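Local coordinates for protein putative peptidase (Bacteroides fragilis, PDB 5DYN) that is a clostripain-family (C11) cysteine protease that probably activates the B. fragilis toxin by cleavage, the chain here being the C-terminal part of the longer protein, at residues 32-37 against 147-152; 192-197 against 202-207. One frame throughout, in Å; residues are numbered along the deposited sequence.

Contact 1: 32-37 against 147-152. With NA (sodium ion), chain J.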
loop_
_atom_site.group_PDB
_atom_site.type_symbol
_atom_site.label_atom_id
_atom_site.label_comp_id
_atom_site.label_asym_id
_atom_site.label_seq_id
_atom_site.Cartn_x
_atom_site.Cartn_y
_atom_site.Cartn_z
ATOM N N ALA B 32 -3.209 -0.308 4.266
ATOM C CA ALA B 32 -3.205 -1.753 4.447
ATOM C C ALA B 32 -1.776 -2.249 4.639
ATOM O O ALA B 32 -0.820 -1.559 4.288
ATOM C CB ALA B 32 -3.856 -2.440 3.258
ATOM N N CYS B 33 -1.636 -3.451 5.191
ATOM C CA CYS B 33 -0.326 -3.991 5.542
ATOM C C CYS B 33 0.537 -4.348 4.337
ATOM O O CYS B 33 0.033 -4.816 3.320
ATOM C CB CYS B 33 -0.489 -5.234 6.419
ATOM S SG CYS B 33 -0.664 -4.888 8.180
ATOM N N PHE B 34 1.840 -4.102 4.465
ATOM C CA PHE B 34 2.853 -4.691 3.588
ATOM C C PHE B 34 2.766 -4.287 2.117
ATOM O O PHE B 34 3.390 -4.924 1.272
ATOM C CB PHE B 34 2.778 -6.221 3.668
ATOM C CG PHE B 34 3.026 -6.784 5.041
ATOM C CD1 PHE B 34 4.152 -6.428 5.767
ATOM C CD2 PHE B 34 2.138 -7.695 5.597
ATOM C CE1 PHE B 34 4.386 -6.965 7.026
ATOM C CE2 PHE B 34 2.362 -8.233 6.855
ATOM C CZ PHE B 34 3.489 -7.869 7.568
ATOM N N MET B 35 2.010 -3.242 1.802
ATOM C CA MET B 35 1.730 -2.940 0.401
ATOM C C MET B 35 2.797 -2.077 -0.276
ATOM O O MET B 35 2.791 -1.927 -1.501
ATOM C CB MET B 35 0.364 -2.262 0.270
ATOM C CG MET B 35 -0.802 -3.147 0.679
ATOM S SD MET B 35 -0.693 -4.834 0.043
ATOM C CE MET B 35 -0.807 -4.568 -1.727
ATOM N N GLU B 36 3.716 -1.511 0.500
ATOM C CA GLU B 36 4.780 -0.719 -0.104
ATOM C C GLU B 36 5.906 -1.645 -0.549
ATOM O O GLU B 36 7.014 -1.617 -0.008
ATOM C CB GLU B 36 5.295 0.348 0.860
ATOM C CG GLU B 36 5.997 1.523 0.176
ATOM C CD GLU B 36 5.042 2.436 -0.592
ATOM O OE1 GLU B 36 3.812 2.235 -0.508
ATOM O OE2 GLU B 36 5.522 3.366 -1.276
ATOM N N ALA B 37 5.596 -2.477 -1.540
ATOM C CA ALA B 37 6.542 -3.440 -2.082
ATOM C C ALA B 37 6.881 -3.088 -3.523
ATOM O O ALA B 37 6.032 -2.588 -4.261
ATOM C CB ALA B 37 5.973 -4.847 -1.998
ATOM N N CYS B 147 14.318 -6.490 7.907
ATOM C CA CYS B 147 13.191 -7.338 7.555
ATOM C C CYS B 147 11.909 -6.699 8.063
ATOM O O CYS B 147 11.733 -6.530 9.271
ATOM C CB CYS B 147 13.359 -8.738 8.142
ATOM S SG CYS B 147 12.092 -9.914 7.627
ATOM N N TYR B 148 11.022 -6.335 7.140
ATOM C CA TYR B 148 9.755 -5.702 7.499
ATOM C C TYR B 148 8.730 -6.723 7.989
ATOM O O TYR B 148 7.680 -6.353 8.514
ATOM C CB TYR B 148 9.178 -4.932 6.308
ATOM C CG TYR B 148 10.043 -3.801 5.805
ATOM C CD1 TYR B 148 10.298 -2.684 6.597
ATOM C CD2 TYR B 148 10.591 -3.840 4.529
ATOM C CE1 TYR B 148 11.087 -1.645 6.135
ATOM C CE2 TYR B 148 11.378 -2.805 4.055
ATOM C CZ TYR B 148 11.623 -1.710 4.861
ATOM O OH TYR B 148 12.404 -0.682 4.386
ATOM N N ASP B 149 9.037 -8.004 7.802
ATOM C CA ASP B 149 8.128 -9.080 8.177
ATOM C C ASP B 149 8.575 -9.728 9.483
ATOM O O ASP B 149 9.568 -10.451 9.526
ATOM C CB ASP B 149 8.043 -10.119 7.057
ATOM C CG ASP B 149 6.866 -11.070 7.220
ATOM O OD1 ASP B 149 6.361 -11.227 8.355
ATOM O OD2 ASP B 149 6.446 -11.667 6.204
ATOM N N ARG B 150 7.818 -9.474 10.543
ATOM C CA ARG B 150 8.203 -9.897 11.883
ATOM C C ARG B 150 7.661 -11.279 12.237
ATOM O O ARG B 150 7.859 -11.767 13.348
ATOM C CB ARG B 150 7.731 -8.861 12.900
ATOM C CG ARG B 150 8.456 -7.537 12.763
ATOM C CD ARG B 150 9.874 -7.681 13.273
ATOM N NE ARG B 150 10.867 -7.154 12.345
ATOM C CZ ARG B 150 12.170 -7.105 12.607
ATOM N NH1 ARG B 150 12.629 -7.549 13.769
ATOM N NH2 ARG B 150 13.014 -6.611 11.709
ATOM N N ARG B 151 6.977 -11.899 11.280
ATOM C CA ARG B 151 6.482 -13.262 11.429
ATOM C C ARG B 151 7.565 -14.245 11.006
ATOM O O ARG B 151 7.742 -14.496 9.813
ATOM C CB ARG B 151 5.220 -13.465 10.590
ATOM C CG ARG B 151 4.134 -12.440 10.866
ATOM C CD ARG B 151 3.119 -12.381 9.742
ATOM N NE ARG B 151 3.753 -12.060 8.467
ATOM C CZ ARG B 151 3.095 -11.862 7.329
ATOM N NH1 ARG B 151 1.773 -11.946 7.302
ATOM N NH2 ARG B 151 3.760 -11.573 6.219
ATOM N N THR B 152 8.280 -14.808 11.977
ATOM C CA THR B 152 9.484 -15.589 11.686
ATOM C C THR B 152 9.227 -16.850 10.862
ATOM O O THR B 152 10.167 -17.454 10.348
ATOM C CB THR B 152 10.215 -16.004 12.981
ATOM O OG1 THR B 152 9.447 -16.992 13.678
ATOM C CG2 THR B 152 10.437 -14.797 13.882
HETATM NA NA NA J . 5.946 -5.053 2.078
#

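Contact 2: 192-197 against 202-207. With NA (sodium ion), chain I.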
loop_
_atom_site.group_PDB
_atom_site.type_symbol
_atom_site.label_atom_id
_atom_site.label_comp_id
_atom_site.label_asym_id
_atom_site.label_seq_id
_atom_site.Cartn_x
_atom_site.Cartn_y
_atom_site.Cartn_z
ATOM N N PRO B 192 11.345 5.389 15.616
ATOM C CA PRO B 192 12.455 4.471 15.905
ATOM C C PRO B 192 12.025 3.005 15.888
ATOM O O PRO B 192 12.779 2.142 15.440
ATOM C CB PRO B 192 12.900 4.897 17.306
ATOM C CG PRO B 192 12.576 6.351 17.360
ATOM C CD PRO B 192 11.318 6.530 16.551
ATOM N N ARG B 193 10.816 2.735 16.367
ATOM C CA ARG B 193 10.268 1.388 16.320
ATOM C C ARG B 193 8.818 1.404 15.835
ATOM O O ARG B 193 8.148 2.435 15.875
ATOM C CB ARG B 193 10.370 0.719 17.694
ATOM C CG ARG B 193 11.805 0.568 18.195
ATOM C CD ARG B 193 11.961 -0.592 19.170
ATOM N NE ARG B 193 11.134 -0.427 20.359
ATOM C CZ ARG B 193 10.893 -1.397 21.235
ATOM N NH1 ARG B 193 11.414 -2.604 21.053
ATOM N NH2 ARG B 193 10.127 -1.162 22.291
ATOM N N ASN B 194 8.358 0.254 15.347
ATOM C CA ASN B 194 6.963 0.058 14.962
ATOM C C ASN B 194 6.356 -1.074 15.777
ATOM O O ASN B 194 7.072 -1.812 16.458
ATOM C CB ASN B 194 6.836 -0.261 13.467
ATOM C CG ASN B 194 7.052 0.951 12.577
ATOM O OD1 ASN B 194 7.556 1.984 13.014
ATOM N ND2 ASN B 194 6.672 0.822 11.313
ATOM N N TYR B 195 5.040 -1.224 15.702
ATOM C CA TYR B 195 4.382 -2.321 16.394
ATOM C C TYR B 195 4.007 -3.453 15.444
ATOM O O TYR B 195 3.419 -3.227 14.387
ATOM C CB TYR B 195 3.133 -1.837 17.126
ATOM C CG TYR B 195 2.308 -2.965 17.702
ATOM C CD1 TYR B 195 2.678 -3.584 18.891
ATOM C CD2 TYR B 195 1.165 -3.421 17.054
ATOM C CE1 TYR B 195 1.930 -4.618 19.420
ATOM C CE2 TYR B 195 0.411 -4.454 17.578
ATOM C CZ TYR B 195 0.798 -5.049 18.762
ATOM O OH TYR B 195 0.053 -6.078 19.289
ATOM N N SER B 196 4.351 -4.672 15.840
ATOM C CA SER B 196 3.927 -5.863 15.120
ATOM C C SER B 196 2.896 -6.623 15.950
ATOM O O SER B 196 3.121 -6.899 17.128
ATOM C CB SER B 196 5.127 -6.761 14.805
ATOM O OG SER B 196 4.709 -7.985 14.230
ATOM N N ALA B 197 1.764 -6.960 15.337
ATOM C CA ALA B 197 0.727 -7.725 16.025
ATOM C C ALA B 197 1.157 -9.179 16.220
ATOM O O ALA B 197 0.461 -9.968 16.862
ATOM C CB ALA B 197 -0.581 -7.655 15.258
ATOM N N PHE B 202 9.127 -3.594 17.397
ATOM C CA PHE B 202 10.369 -3.999 16.753
ATOM C C PHE B 202 11.090 -2.783 16.189
ATOM O O PHE B 202 10.455 -1.798 15.808
ATOM C CB PHE B 202 10.100 -5.025 15.649
ATOM C CG PHE B 202 9.358 -4.473 14.464
ATOM C CD1 PHE B 202 7.978 -4.334 14.493
ATOM C CD2 PHE B 202 10.038 -4.117 13.307
ATOM C CE1 PHE B 202 7.292 -3.832 13.400
ATOM C CE2 PHE B 202 9.357 -3.616 12.207
ATOM C CZ PHE B 202 7.983 -3.475 12.255
ATOM N N THR B 203 12.417 -2.855 16.142
ATOM C CA THR B 203 13.227 -1.738 15.668
ATOM C C THR B 203 13.175 -1.590 14.146
ATOM O O THR B 203 13.323 -2.564 13.404
ATOM C CB THR B 203 14.703 -1.894 16.106
ATOM O OG1 THR B 203 14.771 -2.028 17.531
ATOM C CG2 THR B 203 15.524 -0.688 15.676
ATOM N N MET B 204 12.953 -0.362 13.691
ATOM C CA MET B 204 13.065 -0.036 12.279
ATOM C C MET B 204 14.469 0.483 11.994
ATOM O O MET B 204 14.813 1.591 12.405
ATOM C CB MET B 204 12.021 1.006 11.875
ATOM C CG MET B 204 12.117 1.443 10.423
ATOM S SD MET B 204 11.644 0.124 9.292
ATOM C CE MET B 204 9.890 -0.003 9.631
ATOM N N ASN B 205 15.273 -0.323 11.304
ATOM C CA ASN B 205 16.650 0.051 10.982
ATOM C C ASN B 205 16.739 1.417 10.313
ATOM O O ASN B 205 15.940 1.747 9.436
ATOM C CB ASN B 205 17.296 -1.009 10.092
ATOM C CG ASN B 205 17.519 -2.316 10.818
ATOM O OD1 ASN B 205 17.206 -2.439 12.002
ATOM N ND2 ASN B 205 18.053 -3.306 10.110
ATOM N N GLN B 206 17.717 2.205 10.743
ATOM C CA GLN B 206 17.825 3.594 10.321
ATOM C C GLN B 206 18.263 3.724 8.866
ATOM O O GLN B 206 18.110 4.788 8.267
ATOM C CB GLN B 206 18.797 4.348 11.234
ATOM C CG GLN B 206 18.325 4.471 12.685
ATOM C CD GLN B 206 17.006 5.221 12.823
ATOM O OE1 GLN B 206 16.770 6.220 12.140
ATOM N NE2 GLN B 206 16.137 4.735 13.706
ATOM N N ASP B 207 18.800 2.646 8.298
ATOM C CA ASP B 207 19.256 2.678 6.912
ATOM C C ASP B 207 18.244 2.054 5.950
ATOM O O ASP B 207 18.504 1.943 4.753
ATOM C CB ASP B 207 20.612 1.975 6.774
ATOM C CG ASP B 207 20.599 0.553 7.305
ATOM O OD1 ASP B 207 19.509 0.036 7.630
ATOM O OD2 ASP B 207 21.687 -0.055 7.385
HETATM NA NA NA I . 19.028 -2.619 7.565
HETATM O O HOH W 1 13.025 -4.184 19.421
#

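Contact 1: 32-37 against 147-152
The benzyl side chain of Phe34 bridges the two loops, its outer ring carbons lodged between the guanidinium of Arg151 and the main chain at Tyr148. CE2 lies over one face of the guanidinium, offset toward the rim and 3.7 Å from Arg151 NH2, while the two planes are inclined by 31°. On the ring's other flank, CE1 comes within 3.7 Å of Tyr148 O, which sits at the ring edge and in its plane, where it can meet the weakly positive ring hydrogens; the same oxygen is hydrogen-bonded to Thr56 OG1. CG of Phe34 stands anti to the carbonyl carbon (chi1 -61°), and this directs the ring to the 147-152 loop.

Asp149 fixes the rotation of the guanidinium. Arg151 bends at chi3 (-58°) and grips the carboxylate side-on: NE donates to Asp149 OD1 on its syn side at 2.7 Å, and NH2 reaches Asp149 OD2, also at 2.7 Å but from above the carboxylate plane. The backbone N of Arg151 bonds the anti side of OD1, closing an Asx turn, so two donors approach this oxygen from opposite faces. NH1 of Arg151 forms a salt bridge with Glu120 of the other protein chain.

Phe34 O binds a sodium ion at 2.7 Å, together with Pro55 and Ser212. The ring also stacks with Tyr157. The buried contact thus joins the loop that leads from strand 25-31 into helix 38-43 to the loop between helix 130-133 and strand 158-159.

Contact 2: 192-197 against 202-207
Asn194 and Phe202 pair through both of their backbone groups: Asn194 N donates to Phe202 O at 3.0 Å, and Phe202 N returns a bond of 2.9 Å to Asn194 O. Past this hydrogen-bonded pair, Arg193 and Thr203 form a non-hydrogen-bonded one, and Met204 N then reaches Pro192 O at 3.1 Å.

The Phe202 ring turns back against the partner strand. Its CG sits between the backbone N and the carbonyl carbon (chi1 68°), which brings CE1 to 3.6 Å from Asn194 CB and lays CD1 by Ser196 CB at 3.8 Å. Arg193 runs the other way, its CB and CG passing close to Phe202 O and its CD lying 3.6 Å from Thr203 OG1. One water accepts from Arg193 NH1 at 2.8 Å and makes a weaker link to Thr203 OG1.

These pairs belong to the beta hairpin of strands 185-196 and 200-203, the latter an outermost strand of the five-stranded mixed sheet in this chain. Their side chains are positioned from farther out. Asp96 takes Arg193 NE in a salt bridge, while Ser196 OG is hydrogen-bonded to Glu57 and accepts from the backbone N of Tyr198 and of Ala199 in the turn. Met204 packs on Trp188 and Ser190 of the longer strand. Beyond the hairpin the 202-207 segment runs on to a sodium ion, which Asp207 OD1 binds at 2.7 Å alongside Gly144 O, with Asn205 the third residue of the site.

In the fold
Both segments of contact 1 precede those of contact 2 in the sequence, and the centres of the two contacts lie about 11 Å apart. The two touch directly through the 147-152 loop: Arg150 NE packs 3.3 Å from Phe202 CD2, Arg150 CB approaches Ser196 OG, and Tyr148 CE1 meets Met204 SD at 3.7 Å. The five-stranded mixed sheet relates them further, since 32-37 follows its outermost strand 25-31 whereas contact 2 is formed at the hairpin whose strand 200-203 is the opposite edge. The 147-152 loop therefore packs the hairpin edge of the sheet against the loop after strand 25-31, joining parts of the protease that are distant in sequence.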